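Local coordinates for protein HemO (Neisseria meningitidis, PDB 1P3V) that probably opens the heme ring oxidatively as a heme oxygenase, which would release heme iron for the bacterium to use, at residues 34-39 with 126-131; 53-58 with 98-103; 86-91 with 135-140; 116-121 with 147-152. One frame throughout, in Å; residues are numbered along the deposited sequence.

Contact 1: 34-39 with 126-131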
loop_
_atom_site.group_PDB
_atom_site.type_symbol
_atom_site.label_atom_id
_atom_site.label_comp_id
_atom_site.label_asym_id
_atom_site.label_seq_id
_atom_site.Cartn_x
_atom_site.Cartn_y
_atom_site.Cartn_z
ATOM N N GLN A 34 3.801 14.072 -9.489
ATOM C CA GLN A 34 4.907 13.647 -10.358
ATOM C C GLN A 34 6.000 12.861 -9.636
ATOM O O GLN A 34 7.117 13.349 -9.448
ATOM C CB GLN A 34 5.520 14.868 -11.055
ATOM C CG GLN A 34 4.564 15.553 -12.030
ATOM C CD GLN A 34 4.333 14.750 -13.307
ATOM O OE1 GLN A 34 3.430 15.053 -14.099
ATOM N NE2 GLN A 34 5.157 13.732 -13.523
ATOM N N PRO A 35 5.693 11.609 -9.257
ATOM C CA PRO A 35 6.564 10.669 -8.550
ATOM C C PRO A 35 7.824 10.294 -9.305
ATOM O O PRO A 35 8.927 10.270 -8.746
ATOM C CB PRO A 35 5.678 9.439 -8.366
ATOM C CG PRO A 35 4.299 9.942 -8.535
ATOM C CD PRO A 35 4.430 10.950 -9.617
ATOM N N PHE A 36 7.647 9.977 -10.579
ATOM C CA PHE A 36 8.757 9.547 -11.408
ATOM C C PHE A 36 9.266 10.635 -12.339
ATOM O O PHE A 36 9.963 10.346 -13.315
ATOM C CB PHE A 36 8.322 8.335 -12.221
ATOM C CG PHE A 36 7.554 7.323 -11.424
ATOM C CD1 PHE A 36 6.184 7.148 -11.631
ATOM C CD2 PHE A 36 8.193 6.554 -10.451
ATOM C CE1 PHE A 36 5.458 6.225 -10.883
ATOM C CE2 PHE A 36 7.478 5.625 -9.694
ATOM C CZ PHE A 36 6.108 5.461 -9.912
ATOM N N VAL A 37 8.928 11.884 -12.037
ATOM C CA VAL A 37 9.361 12.989 -12.874
ATOM C C VAL A 37 10.869 13.185 -12.739
ATOM O O VAL A 37 11.573 13.294 -13.736
ATOM C CB VAL A 37 8.611 14.297 -12.502
ATOM C CG1 VAL A 37 9.160 14.884 -11.204
ATOM C CG2 VAL A 37 8.705 15.294 -13.644
ATOM N N SER A 38 11.366 13.199 -11.505
ATOM C CA SER A 38 12.789 13.386 -11.250
ATOM C C SER A 38 13.223 12.464 -10.119
ATOM O O SER A 38 12.408 11.714 -9.589
ATOM C CB SER A 38 13.056 14.837 -10.859
ATOM O OG SER A 38 12.321 15.188 -9.700
ATOM N N LYS A 39 14.497 12.528 -9.740
ATOM C CA LYS A 39 15.011 11.684 -8.672
ATOM C C LYS A 39 14.513 12.098 -7.290
ATOM O O LYS A 39 14.059 11.257 -6.517
ATOM C CB LYS A 39 16.541 11.686 -8.673
ATOM C CG LYS A 39 17.146 10.755 -7.627
ATOM C CD LYS A 39 18.661 10.900 -7.528
ATOM C CE LYS A 39 19.200 10.135 -6.325
ATOM N NZ LYS A 39 20.648 10.407 -6.055
ATOM N N LYS A 126 6.212 0.045 -14.091
ATOM C CA LYS A 126 6.474 0.383 -15.486
ATOM C C LYS A 126 7.083 1.771 -15.662
ATOM O O LYS A 126 7.964 1.968 -16.503
ATOM C CB LYS A 126 5.182 0.306 -16.303
ATOM C CG LYS A 126 5.313 0.882 -17.713
ATOM C CD LYS A 126 3.969 0.915 -18.440
ATOM C CE LYS A 126 4.111 1.541 -19.822
ATOM N NZ LYS A 126 2.816 1.637 -20.544
ATOM N N HIS A 127 6.610 2.736 -14.878
ATOM C CA HIS A 127 7.130 4.094 -14.984
ATOM C C HIS A 127 8.413 4.314 -14.188
ATOM O O HIS A 127 9.159 5.258 -14.450
ATOM C CB HIS A 127 6.066 5.105 -14.550
ATOM C CG HIS A 127 4.882 5.165 -15.467
ATOM N ND1 HIS A 127 3.964 4.141 -15.570
ATOM C CD2 HIS A 127 4.476 6.121 -16.338
ATOM C CE1 HIS A 127 3.046 4.463 -16.462
ATOM N NE2 HIS A 127 3.333 5.660 -16.943
ATOM N N ALA A 128 8.677 3.440 -13.223
ATOM C CA ALA A 128 9.879 3.567 -12.412
ATOM C C ALA A 128 11.077 3.028 -13.175
ATOM O O ALA A 128 12.202 3.501 -13.007
ATOM C CB ALA A 128 9.713 2.807 -11.107
ATOM N N GLN A 129 10.828 2.031 -14.017
ATOM C CA GLN A 129 11.894 1.426 -14.798
ATOM C C GLN A 129 12.465 2.391 -15.820
ATOM O O GLN A 129 13.634 2.285 -16.198
ATOM C CB GLN A 129 11.398 0.137 -15.464
ATOM C CG GLN A 129 11.443 -1.053 -14.507
ATOM C CD GLN A 129 11.052 -2.359 -15.154
ATOM O OE1 GLN A 129 9.872 -2.635 -15.360
ATOM N NE2 GLN A 129 12.049 -3.175 -15.487
ATOM N N LYS A 130 11.650 3.343 -16.261
ATOM C CA LYS A 130 12.131 4.331 -17.211
ATOM C C LYS A 130 13.276 5.061 -16.528
ATOM O O LYS A 130 14.365 5.195 -17.082
ATOM C CB LYS A 130 11.027 5.330 -17.571
ATOM C CG LYS A 130 9.903 4.747 -18.406
ATOM C CD LYS A 130 9.037 5.855 -18.975
ATOM C CE LYS A 130 7.936 5.303 -19.862
ATOM N NZ LYS A 130 7.120 6.401 -20.445
ATOM N N LEU A 131 13.017 5.507 -15.305
ATOM C CA LEU A 131 13.999 6.230 -14.505
ATOM C C LEU A 131 15.231 5.401 -14.122
ATOM O O LEU A 131 16.020 5.817 -13.266
ATOM C CB LEU A 131 13.326 6.764 -13.237
ATOM C CG LEU A 131 13.149 8.280 -13.132
ATOM C CD1 LEU A 131 12.197 8.618 -11.995
ATOM C CD2 LEU A 131 14.512 8.929 -12.911
#
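F36 and A128 mark the closest backbone approach, CA to CA 6.2 Å, where the loop 34-39 passes the C-terminal end of helix 122-130. The benzyl group of F36 carries most of the contact. With its CG anti to the carbonyl carbon (chi1 -44°), the ring leans onto the helix and lays one face over the peptide that joins H127 to A128, the peptide atoms sitting toward the rim. On the H127 side F36 CD1 reaches H127 CB at 3.6 Å; on the other, F36 CE2 meets the methyl CB of A128 at 3.9 Å. A small residue such as alanine suits this place because it lets a flat ring come down close to the helix backbone. The opposite face is covered by P35, whose CB stands over its centre. H127 offers only the root of its side chain, which crosses that of F36 at about a right angle; its imidazole leads away, ND1 bonding to the carbonyl of F123 one helical turn back. Just past the helix, L131 sends CD1 to F36 CB at 3.9 Å and also lies against the carbonyl oxygens of F36 and S38, the latter the N-cap of helix 39-60. In this all-helical heme oxygenase fold, the loop between helices 11-32 and 39-60 is thus joined to the end of helix 122-130 by apolar fit rather than directed polar bonds.

Contact 2: 53-58 with 98-103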
loop_
_atom_site.group_PDB
_atom_site.type_symbol
_atom_site.label_atom_id
_atom_site.label_comp_id
_atom_site.label_asym_id
_atom_site.label_seq_id
_atom_site.Cartn_x
_atom_site.Cartn_y
_atom_site.Cartn_z
ATOM N N HIS A 53 4.125 1.344 4.485
ATOM C CA HIS A 53 4.481 -0.045 4.715
ATOM C C HIS A 53 4.984 -0.343 6.108
ATOM O O HIS A 53 4.826 -1.464 6.596
ATOM C CB HIS A 53 5.463 -0.529 3.645
ATOM C CG HIS A 53 4.808 -0.702 2.313
ATOM N ND1 HIS A 53 4.924 0.229 1.298
ATOM C CD2 HIS A 53 3.884 -1.598 1.896
ATOM C CE1 HIS A 53 4.091 -0.083 0.321
ATOM N NE2 HIS A 53 3.447 -1.185 0.659
ATOM N N LYS A 54 5.576 0.659 6.749
ATOM C CA LYS A 54 6.054 0.505 8.119
ATOM C C LYS A 54 4.800 0.312 8.958
ATOM O O LYS A 54 4.734 -0.565 9.828
ATOM C CB LYS A 54 6.763 1.783 8.598
ATOM C CG LYS A 54 7.151 1.757 10.077
ATOM C CD LYS A 54 8.197 0.669 10.335
ATOM C CE LYS A 54 8.479 0.480 11.834
ATOM N NZ LYS A 54 9.650 -0.432 12.051
ATOM N N ALA A 55 3.803 1.150 8.677
ATOM C CA ALA A 55 2.528 1.133 9.384
ATOM C C ALA A 55 1.709 -0.163 9.264
ATOM O O ALA A 55 0.750 -0.343 10.022
ATOM C CB ALA A 55 1.680 2.322 8.942
ATOM N N VAL A 56 2.063 -1.053 8.331
ATOM C CA VAL A 56 1.332 -2.321 8.194
ATOM C C VAL A 56 2.217 -3.528 8.455
ATOM O O VAL A 56 1.755 -4.673 8.438
ATOM C CB VAL A 56 0.698 -2.499 6.789
ATOM C CG1 VAL A 56 -0.347 -1.409 6.548
ATOM C CG2 VAL A 56 1.789 -2.488 5.704
ATOM N N ASP A 57 3.489 -3.263 8.723
ATOM C CA ASP A 57 4.454 -4.320 8.966
ATOM C C ASP A 57 4.017 -5.211 10.134
ATOM O O ASP A 57 4.091 -6.438 10.041
ATOM C CB ASP A 57 5.833 -3.697 9.220
ATOM C CG ASP A 57 6.985 -4.651 8.905
ATOM O OD1 ASP A 57 7.816 -4.887 9.811
ATOM O OD2 ASP A 57 7.068 -5.154 7.758
ATOM N N HIS A 58 3.544 -4.616 11.228
ATOM C CA HIS A 58 3.111 -5.433 12.359
ATOM C C HIS A 58 1.868 -6.258 12.014
ATOM O O HIS A 58 1.554 -7.237 12.692
ATOM C CB HIS A 58 2.815 -4.566 13.589
ATOM C CG HIS A 58 1.574 -3.738 13.465
ATOM N ND1 HIS A 58 1.448 -2.722 12.543
ATOM C CD2 HIS A 58 0.407 -3.776 14.149
ATOM C CE1 HIS A 58 0.252 -2.170 12.664
ATOM N NE2 HIS A 58 -0.399 -2.790 13.632
ATOM N N GLU A 98 3.929 9.750 15.673
ATOM C CA GLU A 98 3.938 8.317 15.924
ATOM C C GLU A 98 2.945 7.666 14.964
ATOM O O GLU A 98 1.806 8.116 14.821
ATOM C CB GLU A 98 3.565 8.026 17.381
ATOM C CG GLU A 98 3.991 6.643 17.847
ATOM C CD GLU A 98 3.809 6.445 19.336
ATOM O OE1 GLU A 98 4.452 7.182 20.125
ATOM O OE2 GLU A 98 3.023 5.550 19.719
ATOM N N LEU A 99 3.397 6.604 14.310
ATOM C CA LEU A 99 2.595 5.895 13.331
ATOM C C LEU A 99 1.401 5.117 13.855
ATOM O O LEU A 99 1.377 4.667 15.004
ATOM C CB LEU A 99 3.476 4.931 12.543
ATOM C CG LEU A 99 4.707 5.508 11.856
ATOM C CD1 LEU A 99 5.339 4.430 10.996
ATOM C CD2 LEU A 99 4.311 6.703 11.005
ATOM N N PRO A 100 0.381 4.950 13.002
ATOM C CA PRO A 100 -0.809 4.202 13.393
ATOM C C PRO A 100 -0.292 2.787 13.608
ATOM O O PRO A 100 0.661 2.373 12.951
ATOM C CB PRO A 100 -1.697 4.287 12.155
ATOM C CG PRO A 100 -1.250 5.547 11.483
ATOM C CD PRO A 100 0.236 5.498 11.642
ATOM N N TYR A 101 -0.911 2.054 14.524
ATOM C CA TYR A 101 -0.500 0.691 14.818
ATOM C C TYR A 101 -1.811 -0.045 15.050
ATOM O O TYR A 101 -2.095 -0.502 16.157
ATOM C CB TYR A 101 0.354 0.677 16.087
ATOM C CG TYR A 101 1.211 -0.549 16.264
ATOM C CD1 TYR A 101 2.452 -0.650 15.636
ATOM C CD2 TYR A 101 0.797 -1.602 17.084
ATOM C CE1 TYR A 101 3.264 -1.764 15.827
ATOM C CE2 TYR A 101 1.593 -2.717 17.283
ATOM C CZ TYR A 101 2.827 -2.791 16.655
ATOM O OH TYR A 101 3.635 -3.870 16.877
ATOM N N GLU A 102 -2.597 -0.150 13.983
ATOM C CA GLU A 102 -3.915 -0.771 14.033
ATOM C C GLU A 102 -3.952 -2.256 14.357
ATOM O O GLU A 102 -2.976 -2.968 14.180
ATOM C CB GLU A 102 -4.647 -0.529 12.712
ATOM C CG GLU A 102 -6.128 -0.840 12.791
ATOM C CD GLU A 102 -6.820 -0.017 13.866
ATOM O OE1 GLU A 102 -6.978 1.209 13.667
ATOM O OE2 GLU A 102 -7.181 -0.592 14.915
ATOM N N ALA A 103 -5.103 -2.712 14.834
ATOM C CA ALA A 103 -5.290 -4.117 15.174
ATOM C C ALA A 103 -6.749 -4.542 15.034
ATOM O O ALA A 103 -7.634 -3.719 14.752
ATOM C CB ALA A 103 -4.800 -4.385 16.600
HETATM O O HOH W 1 -1.497 0.755 11.187
#
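Aromatic stacking leads here: the rings of H58 and Y101 lie face to face, centroids 3.7 Å apart and planes at 14°. Both are flat and aromatic, so the smaller imidazole can lie over the phenol ring, and H58 CG in the position between backbone N and carbonyl carbon (chi1 71°) swings the imidazole out toward the loop. The hydrogen bonding follows from that pose. H58 NE2 donates to E102 O at 2.6 Å, on a lone pair in the carbonyl plane, with the oxygen tilted 15° from the ring plane. A water joins the backbones as well, donating to A55 O at 2.8 Å and accepting from E102 N. Apolar contact fills the other end, where K54 lends its aliphatic CG to L99 CD1. The small A55 leaves room for proline, A55 CB lying 4.4 Å from P100 CD. F183 of helix 167-191 touches both A55 and P100. The arrangement is that of an extended, irregular loop strapped across helix 39-60 on the outside of the all-helical heme oxygenase fold.

Contact 3: 86-91 with 135-140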
loop_
_atom_site.group_PDB
_atom_site.type_symbol
_atom_site.label_atom_id
_atom_site.label_comp_id
_atom_site.label_asym_id
_atom_site.label_seq_id
_atom_site.Cartn_x
_atom_site.Cartn_y
_atom_site.Cartn_z
ATOM N N LYS A 86 18.011 2.819 0.570
ATOM C CA LYS A 86 19.448 2.624 0.701
ATOM C C LYS A 86 20.046 2.847 -0.687
ATOM O O LYS A 86 20.908 3.703 -0.868
ATOM C CB LYS A 86 19.727 1.195 1.177
ATOM C CG LYS A 86 21.195 0.840 1.326
ATOM C CD LYS A 86 21.356 -0.622 1.726
ATOM C CE LYS A 86 22.820 -0.991 1.903
ATOM N NZ LYS A 86 22.985 -2.403 2.351
ATOM N N ASP A 87 19.549 2.078 -1.659
ATOM C CA ASP A 87 19.989 2.149 -3.052
ATOM C C ASP A 87 20.383 3.549 -3.503
ATOM O O ASP A 87 21.419 3.735 -4.145
ATOM C CB ASP A 87 18.886 1.631 -3.976
ATOM C CG ASP A 87 18.696 0.134 -3.876
ATOM O OD1 ASP A 87 18.855 -0.409 -2.766
ATOM O OD2 ASP A 87 18.376 -0.501 -4.902
ATOM N N LEU A 88 19.556 4.530 -3.160
ATOM C CA LEU A 88 19.810 5.908 -3.556
ATOM C C LEU A 88 20.435 6.743 -2.441
ATOM O O LEU A 88 20.014 7.872 -2.190
ATOM C CB LEU A 88 18.501 6.553 -4.016
ATOM C CG LEU A 88 17.521 5.649 -4.775
ATOM C CD1 LEU A 88 16.393 6.498 -5.331
ATOM C CD2 LEU A 88 18.224 4.920 -5.900
ATOM N N GLY A 89 21.446 6.189 -1.781
ATOM C CA GLY A 89 22.109 6.905 -0.705
ATOM C C GLY A 89 21.133 7.597 0.225
ATOM O O GLY A 89 21.251 8.794 0.495
ATOM N N GLU A 90 20.158 6.841 0.718
ATOM C CA GLU A 90 19.156 7.388 1.621
ATOM C C GLU A 90 18.996 6.543 2.878
ATOM O O GLU A 90 19.082 5.315 2.832
ATOM C CB GLU A 90 17.802 7.495 0.908
ATOM C CG GLU A 90 17.736 8.555 -0.184
ATOM C CD GLU A 90 17.846 9.958 0.371
ATOM O OE1 GLU A 90 16.971 10.352 1.167
ATOM O OE2 GLU A 90 18.803 10.671 0.013
ATOM N N GLU A 91 18.780 7.216 4.004
ATOM C CA GLU A 91 18.570 6.538 5.281
ATOM C C GLU A 91 17.080 6.207 5.354
ATOM O O GLU A 91 16.251 6.922 4.785
ATOM C CB GLU A 91 18.948 7.451 6.465
ATOM C CG GLU A 91 20.370 7.264 7.027
ATOM C CD GLU A 91 21.369 8.320 6.547
ATOM O OE1 GLU A 91 21.624 8.402 5.323
ATOM O OE2 GLU A 91 21.905 9.065 7.400
ATOM N N GLY A 135 13.879 -4.237 -10.027
ATOM C CA GLY A 135 13.985 -5.224 -8.964
ATOM C C GLY A 135 15.257 -5.248 -8.139
ATOM O O GLY A 135 15.209 -5.517 -6.941
ATOM N N GLU A 136 16.394 -4.967 -8.763
ATOM C CA GLU A 136 17.672 -4.995 -8.056
ATOM C C GLU A 136 18.127 -3.625 -7.556
ATOM O O GLU A 136 18.934 -3.533 -6.634
ATOM C CB GLU A 136 18.761 -5.582 -8.969
ATOM C CG GLU A 136 18.519 -7.018 -9.429
ATOM C CD GLU A 136 18.637 -8.036 -8.302
ATOM O OE1 GLU A 136 19.657 -8.014 -7.582
ATOM O OE2 GLU A 136 17.717 -8.868 -8.146
ATOM N N HIS A 137 17.615 -2.562 -8.161
ATOM C CA HIS A 137 18.020 -1.223 -7.759
ATOM C C HIS A 137 16.892 -0.188 -7.842
ATOM O O HIS A 137 16.363 0.094 -8.929
ATOM C CB HIS A 137 19.206 -0.774 -8.624
ATOM C CG HIS A 137 19.776 0.557 -8.237
ATOM N ND1 HIS A 137 20.423 0.771 -7.038
ATOM C CD2 HIS A 137 19.786 1.746 -8.887
ATOM C CE1 HIS A 137 20.806 2.035 -6.965
ATOM N NE2 HIS A 137 20.432 2.648 -8.073
ATOM N N GLY A 138 16.525 0.363 -6.687
ATOM C CA GLY A 138 15.495 1.389 -6.631
ATOM C C GLY A 138 14.023 1.009 -6.679
ATOM O O GLY A 138 13.203 1.702 -6.087
ATOM N N ALA A 139 13.669 -0.069 -7.371
ATOM C CA ALA A 139 12.264 -0.456 -7.461
ATOM C C ALA A 139 11.964 -1.877 -6.998
ATOM O O ALA A 139 11.101 -2.547 -7.556
ATOM C CB ALA A 139 11.764 -0.260 -8.885
ATOM N N ARG A 140 12.664 -2.328 -5.965
ATOM C CA ARG A 140 12.451 -3.670 -5.431
ATOM C C ARG A 140 11.011 -3.875 -4.948
ATOM O O ARG A 140 10.391 -4.906 -5.236
ATOM C CB ARG A 140 13.404 -3.936 -4.260
ATOM C CG ARG A 140 14.880 -3.744 -4.581
ATOM C CD ARG A 140 15.700 -3.809 -3.311
ATOM N NE ARG A 140 17.059 -3.290 -3.464
ATOM C CZ ARG A 140 18.106 -4.020 -3.837
ATOM N NH1 ARG A 140 17.953 -5.314 -4.104
ATOM N NH2 ARG A 140 19.312 -3.465 -3.908
#
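D87 of the 86-91 segment points its carboxylate into the loop 135-140, with G138 the nearest residue along the backbone. Its CG lies beside the backbone N, anti to the carbonyl carbon (chi1 -71°), and this brings D87 OD2 within 2.7 Å of G138 N, which donates to it from the anti side, 35° out of the carboxylate plane. R140 arrives from the opposite direction on a chain extended from CG to NE. Its guanidinium stands at 90° to the carboxylate, so the two groups do not make the flat, paired bridge; the salt bridge is long, R140 NH2 being 3.3 Å from D87 OD2. Aspartate suits the spot because its two-oxygen carboxylate, on a short stem, can take the N-H of G138 and still face the arginine. H137, with CG anti to its own N, extends its imidazole toward the backbone of D87 until H137 CE1 lies 3.3 Å from D87 O and H137 NE2 is 3.8 Å from L88 CD2. G138 adopts a positive phi, which glycine accepts readily, and L88 continues inward onto Y42 and I43. An aspartate gripping a loop N-H thus joins helix 78-87 to the connection between helices 122-130 and 149-162 in the all-helical heme oxygenase fold, away from the heme-binding residues.

Contact 4: 116-121 with 147-152. With HEM (protoporphyrin IX containing Fe), chain B; CMO (carbon monoxide), chain C.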
loop_
_atom_site.group_PDB
_atom_site.type_symbol
_atom_site.label_atom_id
_atom_site.label_comp_id
_atom_site.label_asym_id
_atom_site.label_seq_id
_atom_site.Cartn_x
_atom_site.Cartn_y
_atom_site.Cartn_z
ATOM N N GLY A 116 -3.268 -5.281 -1.838
ATOM C CA GLY A 116 -3.814 -4.935 -3.134
ATOM C C GLY A 116 -2.890 -3.993 -3.895
ATOM O O GLY A 116 -2.770 -4.104 -5.117
ATOM N N SER A 117 -2.224 -3.074 -3.192
ATOM C CA SER A 117 -1.325 -2.138 -3.859
ATOM C C SER A 117 -0.192 -2.864 -4.594
ATOM O O SER A 117 0.458 -2.291 -5.470
ATOM C CB SER A 117 -0.724 -1.151 -2.851
ATOM O OG SER A 117 0.126 -1.798 -1.918
ATOM N N ASN A 118 0.053 -4.117 -4.220
ATOM C CA ASN A 118 1.094 -4.904 -4.861
ATOM C C ASN A 118 0.507 -5.437 -6.163
ATOM O O ASN A 118 1.220 -5.668 -7.141
ATOM C CB ASN A 118 1.530 -6.047 -3.940
ATOM C CG ASN A 118 2.660 -6.886 -4.532
ATOM O OD1 ASN A 118 3.475 -6.396 -5.334
ATOM N ND2 ASN A 118 2.727 -8.157 -4.122
ATOM N N LEU A 119 -0.811 -5.601 -6.172
ATOM C CA LEU A 119 -1.514 -6.081 -7.353
ATOM C C LEU A 119 -1.345 -5.064 -8.483
ATOM O O LEU A 119 -0.722 -5.344 -9.519
ATOM C CB LEU A 119 -3.005 -6.237 -7.047
ATOM C CG LEU A 119 -3.869 -7.094 -7.980
ATOM C CD1 LEU A 119 -5.341 -6.856 -7.668
ATOM C CD2 LEU A 119 -3.578 -6.755 -9.423
ATOM N N GLY A 120 -1.901 -3.878 -8.263
ATOM C CA GLY A 120 -1.853 -2.832 -9.269
ATOM C C GLY A 120 -0.548 -2.085 -9.428
ATOM O O GLY A 120 -0.444 -1.224 -10.295
ATOM N N ALA A 121 0.446 -2.407 -8.610
ATOM C CA ALA A 121 1.743 -1.739 -8.700
ATOM C C ALA A 121 2.380 -1.859 -10.097
ATOM O O ALA A 121 3.392 -1.217 -10.388
ATOM C CB ALA A 121 2.692 -2.297 -7.635
ATOM N N ASP A 147 5.638 -15.260 -8.229
ATOM C CA ASP A 147 4.603 -16.156 -8.722
ATOM C C ASP A 147 3.597 -15.437 -9.615
ATOM O O ASP A 147 2.534 -15.985 -9.916
ATOM C CB ASP A 147 3.867 -16.810 -7.550
ATOM C CG ASP A 147 4.797 -17.613 -6.644
ATOM O OD1 ASP A 147 4.304 -18.175 -5.639
ATOM O OD2 ASP A 147 6.016 -17.683 -6.932
ATOM N N GLY A 148 3.934 -14.218 -10.037
ATOM C CA GLY A 148 3.034 -13.442 -10.882
ATOM C C GLY A 148 1.993 -12.670 -10.077
ATOM O O GLY A 148 1.274 -13.259 -9.260
ATOM N N ARG A 149 1.907 -11.358 -10.303
ATOM C CA ARG A 149 0.950 -10.507 -9.582
ATOM C C ARG A 149 -0.456 -11.100 -9.480
ATOM O O ARG A 149 -1.009 -11.225 -8.382
ATOM C CB ARG A 149 0.841 -9.120 -10.240
ATOM C CG ARG A 149 2.091 -8.237 -10.161
ATOM C CD ARG A 149 1.797 -6.846 -10.737
ATOM N NE ARG A 149 3.012 -6.103 -11.068
ATOM C CZ ARG A 149 3.799 -5.493 -10.188
ATOM N NH1 ARG A 149 3.505 -5.521 -8.895
ATOM N NH2 ARG A 149 4.889 -4.863 -10.603
ATOM N N GLY A 150 -1.028 -11.457 -10.627
ATOM C CA GLY A 150 -2.375 -12.002 -10.649
ATOM C C GLY A 150 -2.580 -13.274 -9.847
ATOM O O GLY A 150 -3.540 -13.396 -9.085
ATOM N N LYS A 151 -1.681 -14.232 -10.023
ATOM C CA LYS A 151 -1.784 -15.494 -9.311
ATOM C C LYS A 151 -1.660 -15.228 -7.816
ATOM O O LYS A 151 -2.576 -15.509 -7.032
ATOM C CB LYS A 151 -0.670 -16.436 -9.770
ATOM C CG LYS A 151 -0.623 -16.671 -11.280
ATOM C CD LYS A 151 -1.909 -17.289 -11.809
ATOM C CE LYS A 151 -1.776 -17.621 -13.292
ATOM N NZ LYS A 151 -3.049 -18.131 -13.884
ATOM N N HIS A 152 -0.521 -14.664 -7.437
ATOM C CA HIS A 152 -0.245 -14.348 -6.049
ATOM C C HIS A 152 -1.396 -13.597 -5.379
ATOM O O HIS A 152 -1.696 -13.832 -4.212
ATOM C CB HIS A 152 1.040 -13.529 -5.961
ATOM C CG HIS A 152 1.289 -12.942 -4.610
ATOM N ND1 HIS A 152 1.380 -13.710 -3.471
ATOM C CD2 HIS A 152 1.465 -11.658 -4.215
ATOM C CE1 HIS A 152 1.602 -12.926 -2.431
ATOM N NE2 HIS A 152 1.658 -11.677 -2.855
HETATM C CHA HEM B . -5.386 -2.308 -7.450
HETATM C CHB HEM B . -3.494 1.311 -10.064
HETATM C CHC HEM B . -1.823 3.329 -5.964
HETATM C CHD HEM B . -4.145 -0.023 -3.282
HETATM C C1A HEM B . -5.039 -1.476 -8.534
HETATM C C2A HEM B . -5.336 -1.727 -9.957
HETATM C C3A HEM B . -4.801 -0.686 -10.686
HETATM C C4A HEM B . -4.177 0.171 -9.711
HETATM C CMA HEM B . -4.876 -0.422 -12.199
HETATM C CAA HEM B . -6.082 -2.924 -10.559
HETATM C CBA HEM B . -5.174 -4.138 -10.540
HETATM C CGA HEM B . -5.821 -5.376 -11.148
HETATM O O1A HEM B . -6.983 -5.689 -10.785
HETATM O O2A HEM B . -5.156 -6.047 -11.976
HETATM C C1B HEM B . -2.952 2.213 -9.148
HETATM C C2B HEM B . -2.089 3.300 -9.561
HETATM C C3B HEM B . -1.582 3.873 -8.427
HETATM C C4B HEM B . -2.154 3.118 -7.301
HETATM C CMB HEM B . -1.787 3.654 -10.998
HETATM C CAB HEM B . -0.650 4.917 -8.316
HETATM C CBB HEM B . -0.528 6.081 -9.183
HETATM C C1C HEM B . -2.315 2.556 -4.889
HETATM C C2C HEM B . -1.916 2.766 -3.498
HETATM C C3C HEM B . -2.624 1.896 -2.721
HETATM C C4C HEM B . -3.430 1.122 -3.659
HETATM C CMC HEM B . -0.791 3.692 -3.035
HETATM C CAC HEM B . -2.567 1.685 -1.337
HETATM C CBC HEM B . -2.337 2.651 -0.292
HETATM C C1D HEM B . -4.670 -0.933 -4.201
HETATM C C2D HEM B . -5.553 -2.013 -3.809
HETATM C C3D HEM B . -5.843 -2.677 -4.975
HETATM C C4D HEM B . -5.191 -1.994 -6.071
HETATM C CMD HEM B . -6.023 -2.328 -2.379
HETATM C CAD HEM B . -6.692 -3.937 -5.072
HETATM C CBD HEM B . -8.041 -3.677 -5.739
HETATM C CGD HEM B . -8.859 -4.942 -5.900
HETATM O O1D HEM B . -9.550 -5.350 -4.940
HETATM O O2D HEM B . -8.795 -5.534 -6.992
HETATM N NA HEM B . -4.370 -0.290 -8.397
HETATM N NB HEM B . -2.996 2.091 -7.746
HETATM N NC HEM B . -3.201 1.511 -4.993
HETATM N ND HEM B . -4.525 -0.876 -5.588
HETATM FE FE HEM B . -3.868 0.613 -6.681
HETATM C C CMO C . -2.119 -0.263 -6.890
HETATM O O CMO C . -0.946 -0.508 -6.963
#
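The distal heme helix of the heme oxygenase fold, here 104-120, meets the start of helix 149-162 where R149 reaches over the backbone of N118 and L119. The tight part lies along this arginine. R149 CD rests 3.2 Å from L119 O, and R149 NH1 donates to N118 O at 2.9 Å, in the carbonyl plane but with a bent N-H...O angle of 136°. One face of the guanidinium lies over the carbonyl carbon of A121, while NH2 bonds to L142 O outside the two segments. Arginine suits this place because several N-H groups on one long arm can satisfy backbone carbonyls, including one of the 116-121 segment. On the other flank of helix 104-120 the heme lies close over G116 and G120, its methyl CMD beside G116 and its ring atom C1A 3.5 Å from G120 CA; glycine suits both places because it brings no bulk there. L119 sends its branches CD1 and CD2 to the heme propionates.

The fit is looser where N118, with CG anti to its N (chi1 -178°), reaches H152 only at the ring edge, N118 ND2 to H152 CD2 3.7 Å; both make weak bonds to E115. Solvent reaches the partly exposed H152 and G148, the latter at the N-cap, and the exposed D147. Bound to the iron, carbon monoxide tucks against the bend of the distal helix, carbon monoxide O 2.9 Å from A121 N.

In the fold
From the N terminus, helix 11-32 leads into 34-39, the first half of contact 1, which closes only at 126-131. Contact 2 is nested within that loop, tying helix 39-60 to the connection before helix 104-120. Contact 3 opens on helix 78-87 and crosses contacts 1 and 2, closing at 135-140, shortly after contact 1. Contact 4 starts on helix 104-120, crosses contacts 1 and 3, and closes at 147-152, tying helix 149-162 to helix 104-120 beside the heme; it follows contact 2 in series. Contacts 1 and 3 share one side of the molecule, their centres about 13 Å apart; contact 2 lies opposite contact 1, yet its helix touches contact 4 through H53 and S117.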